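Local coordinates for sugar ABC transporter substrate-binding protein, BlMnBP1 (Bifidobacterium animalis subsp. lactis ATCC 27673, PDB 6I5R) that binds manno-oligosaccharides such as mannobiose as a solute-binding protein of an ABC transporter, and probably delivers them for uptake, at residues F111-T121 with K134-I143; P171-K182 with T246-Y255. All coordinates share one frame; numbering follows the deposited sequence.

Contact 1: residues F111-T121 with K134-I143. With ZN (zinc ion), chain H; ZN (zinc ion), chain F.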
loop_
_atom_site.group_PDB
_atom_site.type_symbol
_atom_site.label_atom_id
_atom_site.label_comp_id
_atom_site.label_asym_id
_atom_site.label_seq_id
_atom_site.Cartn_x
_atom_site.Cartn_y
_atom_site.Cartn_z
ATOM N N PHE A 111 -2.531 -4.230 -18.399
ATOM C CA PHE A 111 -1.094 -4.310 -18.165
ATOM C C PHE A 111 -0.336 -4.512 -19.467
ATOM O O PHE A 111 0.691 -3.874 -19.713
ATOM C CB PHE A 111 -0.767 -5.458 -17.212
ATOM C CG PHE A 111 -1.063 -5.167 -15.755
ATOM C CD1 PHE A 111 -1.158 -3.862 -15.262
ATOM C CD2 PHE A 111 -1.246 -6.224 -14.867
ATOM C CE1 PHE A 111 -1.433 -3.631 -13.911
ATOM C CE2 PHE A 111 -1.527 -5.991 -13.520
ATOM C CZ PHE A 111 -1.600 -4.703 -13.047
ATOM N N SER A 112 -0.786 -5.459 -20.286
ATOM C CA SER A 112 -0.042 -5.765 -21.499
ATOM C C SER A 112 -0.016 -4.599 -22.473
ATOM O O SER A 112 0.793 -4.619 -23.403
ATOM C CB SER A 112 -0.624 -6.993 -22.187
ATOM O OG SER A 112 -1.929 -6.725 -22.647
ATOM N N ASN A 113 -0.891 -3.607 -22.312
ATOM C CA ASN A 113 -0.835 -2.428 -23.171
ATOM C C ASN A 113 0.265 -1.459 -22.771
ATOM O O ASN A 113 0.519 -0.496 -23.503
ATOM C CB ASN A 113 -2.161 -1.672 -23.166
ATOM C CG ASN A 113 -3.251 -2.456 -23.825
ATOM O OD1 ASN A 113 -2.986 -3.262 -24.713
ATOM N ND2 ASN A 113 -4.483 -2.234 -23.408
ATOM N N TYR A 114 0.926 -1.699 -21.663
ATOM C CA TYR A 114 1.876 -0.760 -21.096
ATOM C C TYR A 114 3.184 -1.384 -20.637
ATOM O O TYR A 114 4.216 -0.711 -20.715
ATOM C CB TYR A 114 1.242 -0.044 -19.884
ATOM C CG TYR A 114 0.045 0.848 -20.183
ATOM C CD1 TYR A 114 0.185 1.967 -20.994
ATOM C CD2 TYR A 114 -1.212 0.593 -19.620
ATOM C CE1 TYR A 114 -0.879 2.804 -21.247
ATOM C CE2 TYR A 114 -2.303 1.427 -19.902
ATOM C CZ TYR A 114 -2.115 2.538 -20.706
ATOM O OH TYR A 114 -3.179 3.381 -20.981
ATOM N N PHE A 115 3.187 -2.625 -20.146
ATOM C CA PHE A 115 4.276 -3.131 -19.338
ATOM C C PHE A 115 4.844 -4.389 -19.963
ATOM O O PHE A 115 4.124 -5.192 -20.580
ATOM C CB PHE A 115 3.826 -3.447 -17.884
ATOM C CG PHE A 115 3.357 -2.233 -17.116
ATOM C CD1 PHE A 115 4.204 -1.161 -16.892
ATOM C CD2 PHE A 115 2.075 -2.159 -16.647
ATOM C CE1 PHE A 115 3.755 -0.042 -16.226
ATOM C CE2 PHE A 115 1.630 -1.047 -15.978
ATOM C CZ PHE A 115 2.471 0.017 -15.782
ATOM N N VAL A 116 6.146 -4.544 -19.782
ATOM C CA VAL A 116 6.850 -5.753 -20.225
ATOM C C VAL A 116 6.500 -6.907 -19.292
ATOM O O VAL A 116 6.639 -6.769 -18.072
ATOM C CB VAL A 116 8.357 -5.516 -20.226
ATOM C CG1 VAL A 116 9.098 -6.795 -20.658
ATOM C CG2 VAL A 116 8.719 -4.337 -21.113
ATOM N N PRO A 117 6.099 -8.065 -19.804
ATOM C CA PRO A 117 5.927 -9.221 -18.911
ATOM C C PRO A 117 7.287 -9.710 -18.434
ATOM O O PRO A 117 8.220 -9.851 -19.225
ATOM C CB PRO A 117 5.209 -10.260 -19.793
ATOM C CG PRO A 117 5.548 -9.870 -21.205
ATOM C CD PRO A 117 5.797 -8.378 -21.216
ATOM N N TYR A 118 7.410 -9.896 -17.117
ATOM C CA TYR A 118 8.618 -10.460 -16.539
ATOM C C TYR A 118 8.745 -11.945 -16.842
ATOM O O TYR A 118 9.856 -12.468 -16.803
ATOM C CB TYR A 118 8.636 -10.285 -15.012
ATOM C CG TYR A 118 8.862 -8.861 -14.574
ATOM C CD1 TYR A 118 10.139 -8.313 -14.537
ATOM C CD2 TYR A 118 7.800 -8.067 -14.176
ATOM C CE1 TYR A 118 10.341 -6.999 -14.135
ATOM C CE2 TYR A 118 7.985 -6.768 -13.822
ATOM C CZ TYR A 118 9.241 -6.231 -13.778
ATOM O OH TYR A 118 9.377 -4.919 -13.389
ATOM N N GLY A 119 7.642 -12.623 -17.114
ATOM C CA GLY A 119 7.642 -14.069 -17.259
ATOM C C GLY A 119 6.304 -14.656 -16.852
ATOM O O GLY A 119 5.466 -13.991 -16.264
ATOM N N GLU A 120 6.104 -15.925 -17.217
ATOM C CA GLU A 120 4.910 -16.638 -16.787
ATOM C C GLU A 120 4.786 -16.508 -15.280
ATOM O O GLU A 120 5.766 -16.686 -14.556
ATOM C CB GLU A 120 4.978 -18.131 -17.122
ATOM C CG GLU A 120 4.370 -18.588 -18.445
ATOM C CD GLU A 120 4.340 -20.115 -18.535
ATOM O OE1 GLU A 120 3.774 -20.786 -17.670
ATOM O OE2 GLU A 120 4.917 -20.682 -19.460
ATOM N N THR A 121 3.569 -16.270 -14.793
ATOM C CA THR A 121 3.386 -16.139 -13.350
ATOM C C THR A 121 3.790 -17.422 -12.619
ATOM O O THR A 121 4.416 -17.379 -11.549
ATOM C CB THR A 121 1.939 -15.771 -13.036
ATOM O OG1 THR A 121 1.580 -14.584 -13.750
ATOM C CG2 THR A 121 1.757 -15.530 -11.550
ATOM N N LYS A 134 0.336 -8.462 -9.563
ATOM C CA LYS A 134 0.304 -7.649 -10.784
ATOM C C LYS A 134 0.525 -8.568 -11.979
ATOM O O LYS A 134 1.582 -8.573 -12.593
ATOM C CB LYS A 134 1.348 -6.550 -10.735
ATOM C CG LYS A 134 1.314 -5.729 -9.465
ATOM C CD LYS A 134 0.134 -4.777 -9.439
ATOM C CE LYS A 134 0.233 -3.792 -8.298
ATOM N NZ LYS A 134 -0.944 -2.921 -8.235
ATOM N N ALA A 135 -0.492 -9.372 -12.276
ATOM C CA ALA A 135 -0.412 -10.358 -13.335
ATOM C C ALA A 135 -1.731 -10.390 -14.096
ATOM O O ALA A 135 -2.777 -9.926 -13.609
ATOM C CB ALA A 135 -0.050 -11.741 -12.772
ATOM N N TYR A 136 -1.666 -10.947 -15.305
ATOM C CA TYR A 136 -2.863 -11.040 -16.132
ATOM C C TYR A 136 -2.643 -12.058 -17.241
ATOM O O TYR A 136 -1.540 -12.155 -17.790
ATOM C CB TYR A 136 -3.244 -9.699 -16.778
ATOM C CG TYR A 136 -4.655 -9.760 -17.281
ATOM C CD1 TYR A 136 -5.687 -9.619 -16.398
ATOM C CD2 TYR A 136 -4.948 -9.993 -18.604
ATOM C CE1 TYR A 136 -6.977 -9.697 -16.795
ATOM C CE2 TYR A 136 -6.262 -10.075 -19.027
ATOM C CZ TYR A 136 -7.267 -9.934 -18.098
ATOM O OH TYR A 136 -8.606 -9.999 -18.428
ATOM N N ASP A 137 -3.728 -12.740 -17.633
ATOM C CA ASP A 137 -3.665 -13.794 -18.660
ATOM C C ASP A 137 -2.372 -14.614 -18.479
ATOM O O ASP A 137 -1.724 -14.984 -19.452
ATOM C CB ASP A 137 -3.810 -13.179 -20.082
ATOM C CG ASP A 137 -5.283 -13.175 -20.595
ATOM O OD1 ASP A 137 -6.111 -13.770 -19.951
ATOM O OD2 ASP A 137 -5.644 -12.621 -21.665
ATOM N N GLY A 138 -1.981 -14.899 -17.230
ATOM C CA GLY A 138 -0.890 -15.818 -16.923
ATOM C C GLY A 138 0.511 -15.240 -16.949
ATOM O O GLY A 138 1.494 -15.997 -16.859
ATOM N N GLN A 139 0.645 -13.931 -17.093
ATOM C CA GLN A 139 1.945 -13.276 -17.094
ATOM C C GLN A 139 1.990 -12.286 -15.935
ATOM O O GLN A 139 0.984 -11.640 -15.624
ATOM C CB GLN A 139 2.201 -12.549 -18.401
ATOM C CG GLN A 139 2.268 -13.404 -19.630
ATOM C CD GLN A 139 3.578 -14.191 -19.754
ATOM O OE1 GLN A 139 4.653 -13.657 -19.528
ATOM N NE2 GLN A 139 3.484 -15.469 -20.153
ATOM N N THR A 140 3.160 -12.176 -15.318
ATOM C CA THR A 140 3.436 -11.187 -14.284
ATOM C C THR A 140 4.061 -9.921 -14.880
ATOM O O THR A 140 5.089 -9.984 -15.572
ATOM C CB THR A 140 4.362 -11.811 -13.242
ATOM O OG1 THR A 140 3.704 -12.922 -12.604
ATOM C CG2 THR A 140 4.747 -10.796 -12.199
ATOM N N TYR A 141 3.436 -8.771 -14.598
ATOM C CA TYR A 141 3.857 -7.477 -15.123
ATOM C C TYR A 141 4.414 -6.528 -14.062
ATOM O O TYR A 141 4.941 -5.463 -14.416
ATOM C CB TYR A 141 2.677 -6.800 -15.830
ATOM C CG TYR A 141 2.200 -7.545 -17.030
ATOM C CD1 TYR A 141 1.186 -8.504 -16.947
ATOM C CD2 TYR A 141 2.747 -7.279 -18.275
ATOM C CE1 TYR A 141 0.750 -9.161 -18.069
ATOM C CE2 TYR A 141 2.340 -7.944 -19.377
ATOM C CZ TYR A 141 1.331 -8.870 -19.288
ATOM O OH TYR A 141 0.932 -9.529 -20.442
ATOM N N GLY A 142 4.308 -6.870 -12.791
ATOM C CA GLY A 142 4.890 -6.057 -11.740
ATOM C C GLY A 142 5.484 -6.924 -10.651
ATOM O O GLY A 142 4.998 -8.016 -10.361
ATOM N N ILE A 143 6.565 -6.422 -10.060
ATOM C CA ILE A 143 7.212 -7.028 -8.902
ATOM C C ILE A 143 7.141 -6.029 -7.751
ATOM O O ILE A 143 7.513 -4.864 -7.913
ATOM C CB ILE A 143 8.676 -7.398 -9.199
ATOM C CG1 ILE A 143 8.754 -8.310 -10.435
ATOM C CG2 ILE A 143 9.332 -8.037 -7.980
ATOM C CD1 ILE A 143 10.145 -8.888 -10.710
HETATM ZN ZN ZN H . 4.067 -22.627 -18.611
HETATM ZN ZN ZN F . -7.758 -13.568 -21.119
HETATM O O HOH W 1 6.723 -4.580 -16.315
HETATM O O HOH W 2 6.019 -22.909 -17.893
HETATM O O HOH W 3 5.104 -22.957 -19.872
#

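Contact 2: residues P171-K182 with T246-Y255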
loop_
_atom_site.group_PDB
_atom_site.type_symbol
_atom_site.label_atom_id
_atom_site.label_comp_id
_atom_site.label_asym_id
_atom_site.label_seq_id
_atom_site.Cartn_x
_atom_site.Cartn_y
_atom_site.Cartn_z
ATOM N N PRO A 171 -13.396 -2.161 17.171
ATOM C CA PRO A 171 -13.632 -0.724 16.969
ATOM C C PRO A 171 -14.067 -0.020 18.237
ATOM O O PRO A 171 -13.686 1.136 18.466
ATOM C CB PRO A 171 -14.719 -0.699 15.888
ATOM C CG PRO A 171 -14.421 -1.943 15.066
ATOM C CD PRO A 171 -14.071 -2.978 16.138
ATOM N N GLU A 172 -14.859 -0.696 19.074
ATOM C CA GLU A 172 -15.348 -0.049 20.286
ATOM C C GLU A 172 -14.209 0.216 21.264
ATOM O O GLU A 172 -14.143 1.296 21.870
ATOM C CB GLU A 172 -16.448 -0.903 20.922
ATOM C CG GLU A 172 -17.655 -1.086 19.994
ATOM C CD GLU A 172 -17.676 -2.404 19.178
ATOM O OE1 GLU A 172 -16.604 -2.876 18.676
ATOM O OE2 GLU A 172 -18.822 -2.950 19.041
ATOM N N GLU A 173 -13.293 -0.745 21.408
ATOM C CA GLU A 173 -12.100 -0.545 22.222
ATOM C C GLU A 173 -11.241 0.590 21.671
ATOM O O GLU A 173 -10.730 1.415 22.432
ATOM C CB GLU A 173 -11.298 -1.850 22.305
ATOM C CG GLU A 173 -12.053 -3.041 22.957
ATOM C CD GLU A 173 -11.168 -4.272 23.221
ATOM O OE1 GLU A 173 -10.041 -4.353 22.666
ATOM O OE2 GLU A 173 -11.620 -5.173 24.001
ATOM N N PHE A 174 -11.085 0.660 20.343
ATOM C CA PHE A 174 -10.283 1.733 19.745
ATOM C C PHE A 174 -10.855 3.103 20.100
ATOM O O PHE A 174 -10.120 4.001 20.518
ATOM C CB PHE A 174 -10.213 1.552 18.216
ATOM C CG PHE A 174 -9.207 2.453 17.513
ATOM C CD1 PHE A 174 -7.866 2.425 17.855
ATOM C CD2 PHE A 174 -9.602 3.303 16.504
ATOM C CE1 PHE A 174 -6.962 3.233 17.187
ATOM C CE2 PHE A 174 -8.690 4.111 15.854
ATOM C CZ PHE A 174 -7.383 4.067 16.197
ATOM N N GLN A 175 -12.159 3.304 19.871
ATOM C CA GLN A 175 -12.790 4.586 20.195
ATOM C C GLN A 175 -12.660 4.904 21.690
ATOM O O GLN A 175 -12.433 6.058 22.078
ATOM C CB GLN A 175 -14.269 4.569 19.773
ATOM C CG GLN A 175 -14.542 4.450 18.228
ATOM C CD GLN A 175 -13.902 5.588 17.428
ATOM O OE1 GLN A 175 -13.843 6.735 17.901
ATOM N NE2 GLN A 175 -13.439 5.280 16.201
ATOM N N ALA A 176 -12.760 3.884 22.541
ATOM C CA ALA A 176 -12.539 4.091 23.971
ATOM C C ALA A 176 -11.120 4.569 24.230
ATOM O O ALA A 176 -10.897 5.464 25.056
ATOM C CB ALA A 176 -12.815 2.785 24.728
ATOM N N ASP A 177 -10.145 4.007 23.501
ATOM C CA ASP A 177 -8.753 4.437 23.660
ATOM C C ASP A 177 -8.533 5.843 23.111
ATOM O O ASP A 177 -7.787 6.636 23.700
ATOM C CB ASP A 177 -7.797 3.459 22.981
ATOM C CG ASP A 177 -7.763 2.097 23.678
ATOM O OD1 ASP A 177 -8.162 2.041 24.844
ATOM O OD2 ASP A 177 -7.327 1.105 23.077
ATOM N N LEU A 178 -9.133 6.168 21.962
ATOM C CA LEU A 178 -9.009 7.523 21.447
ATOM C C LEU A 178 -9.543 8.543 22.451
ATOM O O LEU A 178 -8.943 9.598 22.658
ATOM C CB LEU A 178 -9.755 7.660 20.119
ATOM C CG LEU A 178 -9.196 6.784 18.980
ATOM C CD1 LEU A 178 -10.003 6.989 17.698
ATOM C CD2 LEU A 178 -7.731 7.092 18.774
ATOM N N LYS A 179 -10.643 8.220 23.119
ATOM C CA LYS A 179 -11.205 9.126 24.113
ATOM C C LYS A 179 -10.258 9.316 25.302
ATOM O O LYS A 179 -10.073 10.441 25.772
ATOM C CB LYS A 179 -12.572 8.576 24.541
ATOM C CG LYS A 179 -13.319 9.416 25.572
ATOM C CD LYS A 179 -14.595 8.730 26.029
ATOM C CE LYS A 179 -15.489 9.690 26.818
ATOM N NZ LYS A 179 -15.302 9.574 28.275
ATOM N N LEU A 180 -9.622 8.239 25.771
ATOM C CA LEU A 180 -8.638 8.378 26.837
ATOM C C LEU A 180 -7.486 9.279 26.413
ATOM O O LEU A 180 -7.005 10.103 27.205
ATOM C CB LEU A 180 -8.098 7.002 27.257
ATOM C CG LEU A 180 -9.053 6.054 28.006
ATOM C CD1 LEU A 180 -8.371 4.733 28.355
ATOM C CD2 LEU A 180 -9.541 6.751 29.263
ATOM N N ILE A 181 -6.994 9.095 25.178
ATOM C CA ILE A 181 -5.917 9.934 24.666
ATOM C C ILE A 181 -6.361 11.387 24.643
ATOM O O ILE A 181 -5.611 12.298 25.015
ATOM C CB ILE A 181 -5.486 9.430 23.265
ATOM C CG1 ILE A 181 -4.807 8.051 23.381
ATOM C CG2 ILE A 181 -4.622 10.463 22.581
ATOM C CD1 ILE A 181 -4.839 7.202 22.104
ATOM N N LYS A 182 -7.576 11.630 24.168
ATOM C CA LYS A 182 -8.063 12.995 24.069
ATOM C C LYS A 182 -8.159 13.623 25.448
ATOM O O LYS A 182 -7.757 14.775 25.643
ATOM C CB LYS A 182 -9.415 12.992 23.368
ATOM C CG LYS A 182 -10.019 14.332 23.107
ATOM C CD LYS A 182 -9.216 15.109 22.125
ATOM C CE LYS A 182 -9.818 16.518 21.955
ATOM N NZ LYS A 182 -8.890 17.306 21.127
ATOM N N THR A 246 -14.926 3.200 11.609
ATOM C CA THR A 246 -13.840 3.603 12.496
ATOM C C THR A 246 -13.390 5.021 12.186
ATOM O O THR A 246 -13.251 5.859 13.086
ATOM C CB THR A 246 -12.672 2.633 12.366
ATOM O OG1 THR A 246 -13.057 1.343 12.868
ATOM C CG2 THR A 246 -11.472 3.155 13.145
ATOM N N LEU A 247 -13.136 5.307 10.911
ATOM C CA LEU A 247 -12.736 6.661 10.545
ATOM C C LEU A 247 -13.861 7.646 10.834
ATOM O O LEU A 247 -13.636 8.710 11.420
ATOM C CB LEU A 247 -12.349 6.729 9.073
ATOM C CG LEU A 247 -12.056 8.127 8.558
ATOM C CD1 LEU A 247 -10.879 8.752 9.232
ATOM C CD2 LEU A 247 -11.794 8.032 7.048
ATOM N N TYR A 248 -15.080 7.305 10.406
ATOM C CA TYR A 248 -16.229 8.180 10.622
ATOM C C TYR A 248 -16.365 8.538 12.100
ATOM O O TYR A 248 -16.483 9.709 12.462
ATOM C CB TYR A 248 -17.523 7.512 10.123
ATOM C CG TYR A 248 -18.741 8.403 10.234
ATOM C CD1 TYR A 248 -19.372 8.600 11.455
ATOM C CD2 TYR A 248 -19.241 9.080 9.133
ATOM C CE1 TYR A 248 -20.438 9.444 11.583
ATOM C CE2 TYR A 248 -20.349 9.911 9.242
ATOM C CZ TYR A 248 -20.935 10.096 10.486
ATOM O OH TYR A 248 -22.022 10.922 10.646
ATOM N N ASP A 249 -16.346 7.528 12.961
ATOM C CA ASP A 249 -16.590 7.773 14.383
ATOM C C ASP A 249 -15.475 8.591 15.001
ATOM O O ASP A 249 -15.723 9.444 15.860
ATOM C CB ASP A 249 -16.717 6.446 15.136
ATOM C CG ASP A 249 -18.048 5.779 14.917
ATOM O OD1 ASP A 249 -18.962 6.425 14.356
ATOM O OD2 ASP A 249 -18.159 4.593 15.290
ATOM N N ALA A 250 -14.231 8.309 14.625
ATOM C CA ALA A 250 -13.110 9.051 15.189
ATOM C C ALA A 250 -13.236 10.538 14.891
ATOM O O ALA A 250 -12.914 11.378 15.738
ATOM C CB ALA A 250 -11.796 8.511 14.628
ATOM N N VAL A 251 -13.688 10.885 13.678
ATOM C CA VAL A 251 -13.885 12.290 13.321
ATOM C C VAL A 251 -15.113 12.861 14.026
ATOM O O VAL A 251 -15.091 13.982 14.551
ATOM C CB VAL A 251 -14.014 12.433 11.794
ATOM C CG1 VAL A 251 -14.311 13.882 11.396
ATOM C CG2 VAL A 251 -12.734 11.933 11.109
ATOM N N ALA A 252 -16.217 12.120 14.000
ATOM C CA ALA A 252 -17.456 12.628 14.574
ATOM C C ALA A 252 -17.333 12.808 16.080
ATOM O O ALA A 252 -17.927 13.739 16.639
ATOM C CB ALA A 252 -18.612 11.685 14.245
ATOM N N ASN A 253 -16.580 11.927 16.743
ATOM C CA ASN A 253 -16.338 11.987 18.185
ATOM C C ASN A 253 -15.365 13.093 18.576
ATOM O O ASN A 253 -15.144 13.311 19.780
ATOM C CB ASN A 253 -15.803 10.632 18.679
ATOM C CG ASN A 253 -16.884 9.542 18.722
ATOM O OD1 ASN A 253 -18.066 9.849 18.819
ATOM N ND2 ASN A 253 -16.470 8.260 18.615
ATOM N N GLY A 254 -14.802 13.801 17.605
ATOM C CA GLY A 254 -13.843 14.848 17.894
ATOM C C GLY A 254 -12.490 14.329 18.305
ATOM O O GLY A 254 -11.793 14.985 19.088
ATOM N N TYR A 255 -12.108 13.149 17.819
ATOM C CA TYR A 255 -10.837 12.539 18.172
ATOM C C TYR A 255 -9.783 12.692 17.080
ATOM O O TYR A 255 -8.772 11.983 17.124
ATOM C CB TYR A 255 -10.998 11.046 18.457
ATOM C CG TYR A 255 -11.977 10.692 19.553
ATOM C CD1 TYR A 255 -12.279 11.589 20.560
ATOM C CD2 TYR A 255 -12.611 9.464 19.564
ATOM C CE1 TYR A 255 -13.196 11.283 21.548
ATOM C CE2 TYR A 255 -13.514 9.142 20.559
ATOM C CZ TYR A 255 -13.807 10.069 21.551
ATOM O OH TYR A 255 -14.717 9.816 22.563
HETATM O O HOH W 4 -13.254 2.463 15.657
HETATM O O HOH W 5 -8.979 15.635 18.655
#

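Contact 1: residues F111-T121 with K134-I143
The ring of Y141 is the centre of this contact. F111 lays its CB over one face of that ring, 3.9 Å from the Y141 centroid. F115 O sits at the edge, 3.4 Å from Y141 CD2. P117 CB approaches Y141 CE2 obliquely at 3.7 Å, and S112 CB touches Y141 OH. A leucine in place of Y141 would probably leave the F111 CB without its ring face and open a gap beside P117 and S112. The F111 ring reaches on to K134, with its edge at A135 N. A second ring is that of Y118. I143 CG1 stands over its centre, 12° off the normal.

Beyond these rings the backbones pair as a short antiparallel strand contact. Residues 119-120 run beside the start of strand 139-155, just after the type I' hairpin turn Y136 to Q139. Y118 N bonds to T140 O at 2.8 Å. T140 N returns to G119 O, nearly straight at 174°. T121 N meets G138 O from above the carbonyl plane, where helix 121-124 starts. T121 OG1 donates to T140 OG1 at 2.9 Å, and T140 OG1 is also bonded to A131 O. One water bridges V116 O and Y141 O. Further out, Y118 OH is held by Y323 O, and helix 331-346 packs on Y118. E120 and D137 each bind a zinc ion through both carboxylate oxygens.

Contact 2: residues P171-K182 with T246-Y255
Apolar packing centres on Y255 and L178. The Y255 ring lies against the backbone of helix 171-182, with L178 C and K179 CA over one face. L178 CB comes to 3.4 Å from Y255 CD2. Y255 OH lies along the start of the K179 chain, 3.2 Å from K179 CB. L178 CD1 reaches A250 CB at 3.9 Å. Nearer the start of helix 171-182, T246 CG2, anti to the T246 backbone N, faces F174 CD2 at 3.8 Å.

Polar contacts gather at Q175. Its chain folds back at chi2 (-58°), which brings the amide over to D249 CB and A250. N253 ND2 donates to Q175 OE1 at 3.1 Å, from above the Q175 carbonyl plane. The same oxygen lies at the Y255 ring edge, and the Q175 amide is nearly coplanar with that ring.

One water joins P171 O, Q175 NE2 and T246 OG1; T246 OG1 also bonds to A242 O. Another joins K182 NZ to G254 O.

The axes of segments 171-182 and 246-252 come within 10.6 Å, 26° from parallel. This is parallel helix-helix packing; a Schellman motif at G254 sets the Y255 ring against L178 and K179, while the Y255 backbone bonds to L190 of strand 188-190.

Contact 1 closes along the chain before contact 2 opens. They lie on opposite sides of the chain's centre. Their centres are 42 Å apart, and their nearest atoms are about 22 Å apart. The K134 side chain is about 11 Å from a bound mannose unit. Neither contact includes a residue of the sugar pocket. Strand 139-155 begins in contact 1 and pairs with strand 277-283. That strand pairs in turn with strand 188-190, which packs against F174 and L178 of contact 2. The sheet therefore joins the two regions indirectly. As in other periplasmic-type binding proteins, the sugar probably sits between two lobes, and both contacts lie away from it.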